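PDB 2EAB: alpha-fucosidase, which probably hydrolyses alpha-1,2-linked L-fucose from its substrates, this chain being the calcium-binding catalytic region of a longer protein. Local coordinates for residues 107-110 against 111-114; 421-424 against 425-429; 540-544 against 545-549; 656-659 against 660-663. All coordinates share one frame; numbering follows the deposited sequence.

Interaction 1: residues 107-110 against 111-114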
loop_
_atom_site.group_PDB
_atom_site.type_symbol
_atom_site.label_atom_id
_atom_site.label_comp_id
_atom_site.label_asym_id
_atom_site.label_seq_id
_atom_site.Cartn_x
_atom_site.Cartn_y
_atom_site.Cartn_z
ATOM N N ALA A 107 31.442 7.147 13.672
ATOM C CA ALA A 107 31.968 8.349 14.311
ATOM C C ALA A 107 30.862 9.277 14.824
ATOM O O ALA A 107 31.012 9.893 15.883
ATOM C CB ALA A 107 32.916 9.086 13.378
ATOM N N LEU A 108 29.752 9.369 14.089
ATOM C CA LEU A 108 28.614 10.169 14.533
ATOM C C LEU A 108 28.016 9.574 15.798
ATOM O O LEU A 108 27.709 10.294 16.750
ATOM C CB LEU A 108 27.553 10.258 13.436
ATOM C CG LEU A 108 27.927 11.165 12.265
ATOM C CD1 LEU A 108 27.083 10.848 11.050
ATOM C CD2 LEU A 108 27.810 12.643 12.636
ATOM N N ASN A 109 27.865 8.253 15.808
ATOM C CA ASN A 109 27.360 7.569 16.989
ATOM C C ASN A 109 28.269 7.744 18.199
ATOM O O ASN A 109 27.779 7.882 19.322
ATOM C CB ASN A 109 27.121 6.093 16.694
ATOM C CG ASN A 109 25.894 5.867 15.840
ATOM O OD1 ASN A 109 25.142 6.795 15.547
ATOM N ND2 ASN A 109 25.687 4.622 15.432
ATOM N N LYS A 110 29.580 7.767 17.964
ATOM C CA LYS A 110 30.551 8.008 19.035
ATOM C C LYS A 110 30.362 9.400 19.636
ATOM O O LYS A 110 30.403 9.560 20.855
ATOM C CB LYS A 110 31.991 7.827 18.542
ATOM C CG LYS A 110 33.046 7.953 19.635
ATOM C CD LYS A 110 34.436 7.634 19.111
ATOM C CE LYS A 110 35.496 7.853 20.182
ATOM N NZ LYS A 110 35.721 9.302 20.475
ATOM N N GLN A 111 30.148 10.403 18.785
ATOM C CA GLN A 111 29.879 11.756 19.269
ATOM C C GLN A 111 28.661 11.777 20.192
ATOM O O GLN A 111 28.692 12.394 21.263
ATOM C CB GLN A 111 29.698 12.733 18.105
ATOM C CG GLN A 111 30.987 13.001 17.346
ATOM C CD GLN A 111 30.829 14.004 16.213
ATOM O OE1 GLN A 111 29.879 13.941 15.433
ATOM N NE2 GLN A 111 31.787 14.918 16.100
ATOM N N LEU A 112 27.594 11.099 19.774
ATOM C CA LEU A 112 26.386 10.978 20.589
ATOM C C LEU A 112 26.633 10.204 21.884
ATOM O O LEU A 112 26.210 10.637 22.957
ATOM C CB LEU A 112 25.260 10.335 19.781
ATOM C CG LEU A 112 24.780 11.152 18.579
ATOM C CD1 LEU A 112 24.017 10.278 17.598
ATOM C CD2 LEU A 112 23.926 12.329 19.018
ATOM N N ALA A 113 27.333 9.076 21.785
ATOM C CA ALA A 113 27.647 8.266 22.966
ATOM C C ALA A 113 28.487 9.039 23.986
ATOM O O ALA A 113 28.363 8.817 25.196
ATOM C CB ALA A 113 28.344 6.984 22.566
ATOM N N ASN A 114 29.318 9.955 23.491
ATOM C CA ASN A 114 30.149 10.803 24.348
ATOM C C ASN A 114 29.404 11.994 24.961
ATOM O O ASN A 114 29.990 12.780 25.710
ATOM C CB ASN A 114 31.396 11.272 23.593
ATOM C CG ASN A 114 32.410 10.157 23.385
ATOM O OD1 ASN A 114 32.384 9.132 24.074
ATOM N ND2 ASN A 114 33.315 10.355 22.435
#

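Interaction 2: residues 421-424 against 425-429. With EDO (1,2-ethanediol), chain D.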
loop_
_atom_site.group_PDB
_atom_site.type_symbol
_atom_site.label_atom_id
_atom_site.label_comp_id
_atom_site.label_asym_id
_atom_site.label_seq_id
_atom_site.Cartn_x
_atom_site.Cartn_y
_atom_site.Cartn_z
ATOM N N MET A 421 9.204 4.142 0.963
ATOM C CA MET A 421 9.160 3.092 1.972
ATOM C C MET A 421 9.278 3.608 3.405
ATOM O O MET A 421 9.709 2.882 4.298
ATOM C CB MET A 421 10.226 2.036 1.648
ATOM C CG MET A 421 9.917 0.639 2.161
ATOM S SD MET A 421 10.998 -0.597 1.432
ATOM C CE MET A 421 12.519 -0.274 2.326
ATOM N N ASN A 422 8.859 4.848 3.637
ATOM C CA ASN A 422 8.821 5.384 4.997
ATOM C C ASN A 422 7.434 5.925 5.357
ATOM O O ASN A 422 7.307 6.956 6.017
ATOM C CB ASN A 422 9.929 6.426 5.221
ATOM C CG ASN A 422 10.409 6.480 6.672
ATOM O OD1 ASN A 422 10.144 5.580 7.472
ATOM N ND2 ASN A 422 11.128 7.541 7.013
ATOM N N VAL A 423 6.421 5.207 4.864
ATOM C CA VAL A 423 4.996 5.245 5.254
ATOM C C VAL A 423 4.108 4.832 4.082
ATOM O O VAL A 423 3.084 4.178 4.285
ATOM C CB VAL A 423 4.489 6.590 5.880
ATOM C CG1 VAL A 423 4.467 7.730 4.860
ATOM C CG2 VAL A 423 3.098 6.406 6.504
ATOM N N ASN A 424 4.493 5.214 2.868
ATOM C CA ASN A 424 3.575 5.111 1.737
ATOM C C ASN A 424 3.383 3.681 1.261
ATOM O O ASN A 424 2.252 3.205 1.158
ATOM C CB ASN A 424 4.029 5.994 0.577
ATOM C CG ASN A 424 4.248 7.433 0.989
ATOM O OD1 ASN A 424 3.333 8.266 0.924
ATOM N ND2 ASN A 424 5.442 7.733 1.443
ATOM N N LEU A 425 4.485 2.991 0.994
ATOM C CA LEU A 425 4.405 1.594 0.583
ATOM C C LEU A 425 3.787 0.737 1.689
ATOM O O LEU A 425 3.012 -0.185 1.415
ATOM C CB LEU A 425 5.783 1.069 0.173
ATOM C CG LEU A 425 5.812 -0.344 -0.416
ATOM C CD1 LEU A 425 4.975 -0.441 -1.689
ATOM C CD2 LEU A 425 7.239 -0.799 -0.665
ATOM N N GLN A 426 4.129 1.055 2.936
ATOM C CA GLN A 426 3.517 0.403 4.088
ATOM C C GLN A 426 1.997 0.543 4.031
ATOM O O GLN A 426 1.270 -0.441 4.189
ATOM C CB GLN A 426 4.047 1.003 5.391
ATOM C CG GLN A 426 5.481 0.609 5.749
ATOM C CD GLN A 426 6.565 1.429 5.057
ATOM O OE1 GLN A 426 6.289 2.367 4.295
ATOM N NE2 GLN A 426 7.816 1.078 5.337
ATOM N N MET A 427 1.523 1.768 3.809
ATOM C CA MET A 427 0.091 2.048 3.751
ATOM C C MET A 427 -0.613 1.272 2.637
ATOM O O MET A 427 -1.735 0.791 2.825
ATOM C CB MET A 427 -0.155 3.548 3.611
ATOM C CG MET A 427 -1.608 3.934 3.807
ATOM S SD MET A 427 -1.903 5.701 3.867
ATOM C CE MET A 427 -0.805 6.194 5.205
ATOM N N ASN A 428 0.053 1.139 1.491
ATOM C CA ASN A 428 -0.487 0.349 0.385
ATOM C C ASN A 428 -0.823 -1.073 0.814
ATOM O O ASN A 428 -1.707 -1.703 0.230
ATOM C CB ASN A 428 0.512 0.266 -0.771
ATOM C CG ASN A 428 0.626 1.554 -1.566
ATOM O OD1 ASN A 428 0.147 2.611 -1.162
ATOM N ND2 ASN A 428 1.306 1.466 -2.703
ATOM N N TYR A 429 -0.087 -1.576 1.803
ATOM C CA TYR A 429 -0.271 -2.935 2.305
ATOM C C TYR A 429 -0.783 -2.998 3.741
ATOM O O TYR A 429 -0.506 -3.958 4.473
ATOM C CB TYR A 429 0.995 -3.787 2.063
ATOM C CG TYR A 429 1.195 -3.999 0.582
ATOM C CD1 TYR A 429 0.591 -5.074 -0.069
ATOM C CD2 TYR A 429 1.922 -3.089 -0.184
ATOM C CE1 TYR A 429 0.727 -5.248 -1.441
ATOM C CE2 TYR A 429 2.064 -3.258 -1.553
ATOM C CZ TYR A 429 1.464 -4.336 -2.175
ATOM O OH TYR A 429 1.610 -4.484 -3.534
HETATM C C1 EDO D . 6.898 8.096 9.422
HETATM O O1 EDO D . 6.338 9.477 9.689
HETATM C C2 EDO D . 8.274 8.341 8.687
HETATM O O2 EDO D . 7.992 8.890 7.318
#

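Interaction 3: residues 540-544 against 545-549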
loop_
_atom_site.group_PDB
_atom_site.type_symbol
_atom_site.label_atom_id
_atom_site.label_comp_id
_atom_site.label_asym_id
_atom_site.label_seq_id
_atom_site.Cartn_x
_atom_site.Cartn_y
_atom_site.Cartn_z
ATOM N N HIS A 540 19.808 -9.431 12.900
ATOM C CA HIS A 540 21.256 -9.562 13.001
ATOM C C HIS A 540 21.939 -8.228 12.704
ATOM O O HIS A 540 22.839 -7.793 13.429
ATOM C CB HIS A 540 21.764 -10.614 12.018
ATOM C CG HIS A 540 23.232 -10.859 12.122
ATOM N ND1 HIS A 540 24.168 -10.200 11.355
ATOM C CD2 HIS A 540 23.925 -11.684 12.938
ATOM C CE1 HIS A 540 25.376 -10.625 11.686
ATOM N NE2 HIS A 540 25.255 -11.522 12.647
ATOM N N PHE A 541 21.495 -7.588 11.627
ATOM C CA PHE A 541 22.045 -6.319 11.176
ATOM C C PHE A 541 21.902 -5.254 12.252
ATOM O O PHE A 541 22.879 -4.596 12.616
ATOM C CB PHE A 541 21.346 -5.890 9.881
ATOM C CG PHE A 541 21.831 -4.581 9.322
ATOM C CD1 PHE A 541 23.187 -4.366 9.068
ATOM C CD2 PHE A 541 20.927 -3.568 9.033
ATOM C CE1 PHE A 541 23.629 -3.152 8.552
ATOM C CE2 PHE A 541 21.357 -2.363 8.500
ATOM C CZ PHE A 541 22.713 -2.145 8.265
ATOM N N TYR A 542 20.694 -5.097 12.782
ATOM C CA TYR A 542 20.470 -4.076 13.792
ATOM C C TYR A 542 21.227 -4.350 15.077
ATOM O O TYR A 542 21.867 -3.453 15.619
ATOM C CB TYR A 542 18.974 -3.818 14.026
ATOM C CG TYR A 542 18.554 -2.615 13.230
ATOM C CD1 TYR A 542 18.232 -2.730 11.876
ATOM C CD2 TYR A 542 18.558 -1.349 13.805
ATOM C CE1 TYR A 542 17.903 -1.608 11.123
ATOM C CE2 TYR A 542 18.233 -0.224 13.064
ATOM C CZ TYR A 542 17.902 -0.363 11.726
ATOM O OH TYR A 542 17.582 0.743 10.977
ATOM N N VAL A 543 21.176 -5.590 15.551
ATOM C CA VAL A 543 21.863 -5.947 16.793
ATOM C C VAL A 543 23.376 -5.736 16.691
ATOM O O VAL A 543 23.998 -5.176 17.603
ATOM C CB VAL A 543 21.542 -7.404 17.224
ATOM C CG1 VAL A 543 22.527 -7.905 18.292
ATOM C CG2 VAL A 543 20.105 -7.513 17.713
ATOM N N ASN A 544 23.964 -6.188 15.587
ATOM C CA ASN A 544 25.418 -6.212 15.455
ATOM C C ASN A 544 26.057 -4.941 14.920
ATOM O O ASN A 544 27.224 -4.669 15.220
ATOM C CB ASN A 544 25.851 -7.417 14.625
ATOM C CG ASN A 544 25.680 -8.710 15.374
ATOM O OD1 ASN A 544 26.530 -9.086 16.183
ATOM N ND2 ASN A 544 24.570 -9.391 15.138
ATOM N N TYR A 545 25.301 -4.160 14.152
ATOM C CA TYR A 545 25.872 -2.988 13.494
ATOM C C TYR A 545 25.240 -1.651 13.863
ATOM O O TYR A 545 25.942 -0.636 13.919
ATOM C CB TYR A 545 25.858 -3.172 11.976
ATOM C CG TYR A 545 26.655 -4.364 11.527
ATOM C CD1 TYR A 545 28.021 -4.251 11.279
ATOM C CD2 TYR A 545 26.048 -5.611 11.362
ATOM C CE1 TYR A 545 28.765 -5.346 10.873
ATOM C CE2 TYR A 545 26.783 -6.715 10.956
ATOM C CZ TYR A 545 28.139 -6.573 10.715
ATOM O OH TYR A 545 28.874 -7.657 10.296
ATOM N N MET A 546 23.932 -1.639 14.111
ATOM C CA MET A 546 23.200 -0.373 14.232
ATOM C C MET A 546 22.969 0.128 15.654
ATOM O O MET A 546 23.042 1.334 15.903
ATOM C CB MET A 546 21.869 -0.447 13.481
ATOM C CG MET A 546 22.000 -0.813 12.003
ATOM S SD MET A 546 22.904 0.392 11.021
ATOM C CE MET A 546 21.750 1.761 11.003
ATOM N N LEU A 547 22.669 -0.780 16.580
ATOM C CA LEU A 547 22.360 -0.390 17.957
ATOM C C LEU A 547 23.603 0.004 18.735
ATOM O O LEU A 547 24.675 -0.568 18.542
ATOM C CB LEU A 547 21.644 -1.526 18.694
ATOM C CG LEU A 547 20.272 -1.932 18.148
ATOM C CD1 LEU A 547 19.680 -3.072 18.956
ATOM C CD2 LEU A 547 19.322 -0.741 18.122
ATOM N N HIS A 548 23.455 0.983 19.621
ATOM C CA HIS A 548 24.518 1.316 20.563
ATOM C C HIS A 548 23.923 1.710 21.904
ATOM O O HIS A 548 22.730 1.994 21.997
ATOM C CB HIS A 548 25.480 2.383 19.990
ATOM C CG HIS A 548 25.023 3.806 20.139
ATOM N ND1 HIS A 548 25.904 4.864 20.072
ATOM C CD2 HIS A 548 23.796 4.352 20.333
ATOM C CE1 HIS A 548 25.245 5.997 20.236
ATOM N NE2 HIS A 548 23.963 5.715 20.393
ATOM N N LYS A 549 24.748 1.687 22.945
ATOM C CA LYS A 549 24.353 2.243 24.230
ATOM C C LYS A 549 24.305 3.757 24.082
ATOM O O LYS A 549 25.286 4.376 23.654
ATOM C CB LYS A 549 25.344 1.846 25.326
ATOM C CG LYS A 549 25.098 2.553 26.650
ATOM C CD LYS A 549 26.020 2.055 27.748
ATOM C CE LYS A 549 25.791 2.820 29.051
ATOM N NZ LYS A 549 24.378 2.744 29.549
HETATM O O HOH W 1 25.581 -2.845 17.194
#

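Interaction 4: residues 656-659 against 660-663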
loop_
_atom_site.group_PDB
_atom_site.type_symbol
_atom_site.label_atom_id
_atom_site.label_comp_id
_atom_site.label_asym_id
_atom_site.label_seq_id
_atom_site.Cartn_x
_atom_site.Cartn_y
_atom_site.Cartn_z
ATOM N N GLU A 656 13.369 14.905 25.512
ATOM C CA GLU A 656 12.158 15.702 25.680
ATOM C C GLU A 656 11.667 15.715 27.130
ATOM O O GLU A 656 11.796 14.724 27.848
ATOM C CB GLU A 656 11.079 15.139 24.754
ATOM C CG GLU A 656 9.758 15.885 24.704
ATOM C CD GLU A 656 8.830 15.318 23.643
ATOM O OE1 GLU A 656 7.597 15.388 23.825
ATOM O OE2 GLU A 656 9.335 14.788 22.625
ATOM N N GLY A 657 11.117 16.852 27.552
ATOM C CA GLY A 657 10.450 16.964 28.852
ATOM C C GLY A 657 8.972 17.174 28.599
ATOM O O GLY A 657 8.235 16.220 28.324
ATOM N N ALA A 658 8.537 18.428 28.684
ATOM C CA ALA A 658 7.215 18.810 28.220
ATOM C C ALA A 658 7.193 18.756 26.694
ATOM O O ALA A 658 8.246 18.709 26.050
ATOM C CB ALA A 658 6.859 20.203 28.713
ATOM N N LEU A 659 5.995 18.766 26.120
ATOM C CA LEU A 659 5.841 18.683 24.672
ATOM C C LEU A 659 6.631 19.786 23.963
ATOM O O LEU A 659 6.472 20.968 24.275
ATOM C CB LEU A 659 4.360 18.748 24.294
ATOM C CG LEU A 659 4.029 18.654 22.804
ATOM C CD1 LEU A 659 4.363 17.277 22.235
ATOM C CD2 LEU A 659 2.571 18.986 22.564
ATOM N N GLY A 660 7.493 19.387 23.026
ATOM C CA GLY A 660 8.295 20.329 22.242
ATOM C C GLY A 660 9.437 21.003 22.984
ATOM O O GLY A 660 10.052 21.939 22.462
ATOM N N LYS A 661 9.732 20.521 24.189
ATOM C CA LYS A 661 10.753 21.119 25.052
ATOM C C LYS A 661 11.733 20.067 25.545
ATOM O O LYS A 661 11.388 18.889 25.640
ATOM C CB LYS A 661 10.102 21.800 26.265
ATOM C CG LYS A 661 8.993 22.796 25.941
ATOM C CD LYS A 661 9.531 24.093 25.350
ATOM C CE LYS A 661 8.403 25.070 25.041
ATOM N NZ LYS A 661 7.701 25.539 26.268
ATOM N N LYS A 662 12.955 20.493 25.864
ATOM C CA LYS A 662 13.913 19.617 26.527
ATOM C C LYS A 662 13.627 19.599 28.027
ATOM O O LYS A 662 12.820 20.395 28.516
ATOM C CB LYS A 662 15.355 20.048 26.238
ATOM C CG LYS A 662 15.794 19.790 24.795
ATOM C CD LYS A 662 17.303 19.901 24.626
ATOM C CE LYS A 662 17.749 21.353 24.525
ATOM N NZ LYS A 662 19.226 21.495 24.634
ATOM N N LYS A 663 14.277 18.687 28.748
ATOM C CA LYS A 663 14.040 18.516 30.186
ATOM C C LYS A 663 14.334 19.783 30.992
ATOM O O LYS A 663 13.719 20.014 32.034
ATOM C CB LYS A 663 14.824 17.318 30.737
ATOM C CG LYS A 663 14.492 15.997 30.047
ATOM C CD LYS A 663 14.997 14.786 30.817
ATOM C CE LYS A 663 15.086 13.544 29.929
ATOM N NZ LYS A 663 13.897 13.311 29.053
HETATM O O HOH W 2 10.282 20.544 29.667
#

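Interaction 1: residues 107-110 against 111-114
Gln111 lies against Leu108 and Ala107 at the C-terminal end of helix 103-113. Its OE1 approaches the methyl CD2 of Leu108 at 3.7 Å, while its CG rests 3.4 Å from Ala107 O, the same carbonyl oxygen that accepts the Gln111 backbone N-H. With CG anti to the carbonyl carbon (chi1 -70°) and the chain extended beyond it, the glutamine runs back over the preceding turn, its aliphatic part close to the backbone and its amide at the surface. Leu112 does much the same one residue on: CG sits 3.6 Å from Leu108 O, and CD1 reaches toward Asn109 OD1. Ala113 packs against His548 of strand 548-549, where a small side chain lets the strand come close.

Beneath these side chains run the i to i+4 bonds, among them Ala113 N to Asn109 O at 2.8 Å and, last in the series, Asn114 N to Lys110 O at 2.9 Å. Lys110 runs extended as far as CE on the exposed side, where a long charged chain meets water easily, and bends at chi4. On the buried side, Leu108 and Leu112 both pack on Val119 of the following loop, and Asn109 OD1 accepts a hydrogen bond from the backbone N of Val562, a polar link to strand 558-565. Such a division between apolar and polar faces is that of an amphipathic surface helix, here its last turns.

Interaction 2: residues 421-424 against 425-429
Gln426 owes its grip on the preceding loop to a bend at chi2 (82°), which follows a CG set anti to the carbonyl carbon and turns the amide back over the start of helix 424-428. There NE2 gives a nearly straight hydrogen bond to Met421 O, 2.8 Å long; the acceptor lies in the glutamine amide plane, but the donor stands well above the carbonyl plane of Met421. The other end of the same amide, OE1, takes a weak bond from Val423 N at 2.9 Å. One flat group thus pairs with both an acceptor and a donor of the loop backbone, a task suited to glutamine, whose length spans the distance and whose amide offers both functions.

Val423 is the N-cap residue of this short helix in the family 95 catalytic domain, so the weak bond to Gln426 is one half of a capping box; valine has no polar side chain to return the other. Its carbonyl O accepts Met427 N at 2.9 Å. Val423 CG2 lies alongside Met427, 4.1 Å from CE, and both residues pack on Trp723 of helix 722-734. Met421 and Leu425 likewise lie side by side, with CG of the methionine 4.2 Å from CD2 of the leucine. Further along, Asn428 N bonds to Asn424 O at 3.0 Å, while Asn428 ND2 is held by Asn396 O. Asn422, whose side chain points away from the helix, is hydrogen-bonded through OD1 to Tyr578 OH.

Interaction 3: residues 540-544 against 545-549
Tyr542 O is gripped by two backbone donors. Leu547 N lies 3.0 Å away, nearly in line with the C=O bond, and Met546 N lies 3.1 Å away, well above the carbonyl plane. The bond to Leu547 is an i to i+5 one, the mark of the wider pi-type turn in which helix 525-546 unwinds. One residue earlier, Phe541 O accepts Tyr545 N at 2.9 Å and, weakly, Met546 N.

Met546 suits this place because its unbranched, flexible chain can lay CG against both rings and carry SD to the Phe541 ring. With CG anti to the carbonyl carbon (chi1 -56°), its CG sits over the centre of the Tyr542 face, 3.9 Å from the centroid, and also over one face of Phe541 in a second CH-pi contact. Its SD then meets the Phe541 ring obliquely, 3.8 Å from CZ, a Met-aromatic contact. Tyr545 crosses Phe541 at about a right angle and presents its ring edge to Phe541 O, while its hydroxyl is bonded to Glu479. Asn544 ND2 turns back to His540 O at 2.9 Å; His540 O therefore accepts both the side-chain and the backbone nitrogen of Asn544. A water donates to both Val543 O and Leu547 O, bridging helix and exit.

Phe541 and Met546 face Ala463 of helix 452-463, Leu547 packs on strand 558-565, and the chain passes directly into strand 548-549, which pairs antiparallel with 558-565.

Interaction 4: residues 656-659 against 660-663
Lys663 reaches back across the loop to Glu656. Its CB carries the chain to CG, which passes 3.7 Å from Glu656 O; CD continues it, with chi2 and chi3 both near anti, and CE comes within 4.1 Å of that oxygen. A bend at chi4 (-45°) then brings NZ onto it at 2.8 Å, from above the carbonyl plane. Lysine suits the place, since a long chain can span the gap and its ammonium has several donors: NZ also binds Tyr654 O.

Nearer the turn, Gly657 N donates an almost straight bond to Lys661 O at 2.8 Å. Beside it the CA of Glu656 makes a C-H...O contact with the same oxygen, while the carboxylate of Glu656 is held by Gln649 and the backbone of Glu652. The Gly657 backbone lies close against Lys662 and Lys663, which suits a residue without a side chain. A water links Ala658 N to Lys662 O.

Lys661 N bonds to Ala658 O at 3.0 Å and closes the turn. Gly660, third of its four residues, has a positive phi (73°) that glycine adopts easily. This is a type II beta turn with glycine third, whose flanking chains meet in a single beta bridge, Glu656 with Lys662.

How the interactions relate
Interactions 1 and 3 meet directly, although one lies in the family 65-type N-terminal part and the other in the family 95 catalytic part: Asn109 O lies 3.3 Å from His548 CE1, so the surface helix 103-113 is docked against the segment that leaves helix 525-546. Their centres are 14 Å apart. Interaction 4 stands separately, on the same side of the chain's centre as interaction 1, its nearest atoms about 12 Å from interaction 1 and about 14 Å from interaction 3. Interaction 2 lies innermost, its centre about 5 Å from the chain's centre, and is the one near the calcium site: the Asn428 side chain is about 9 Å from the ion and about 7 Å from the side chain of its ligand residue Ser386.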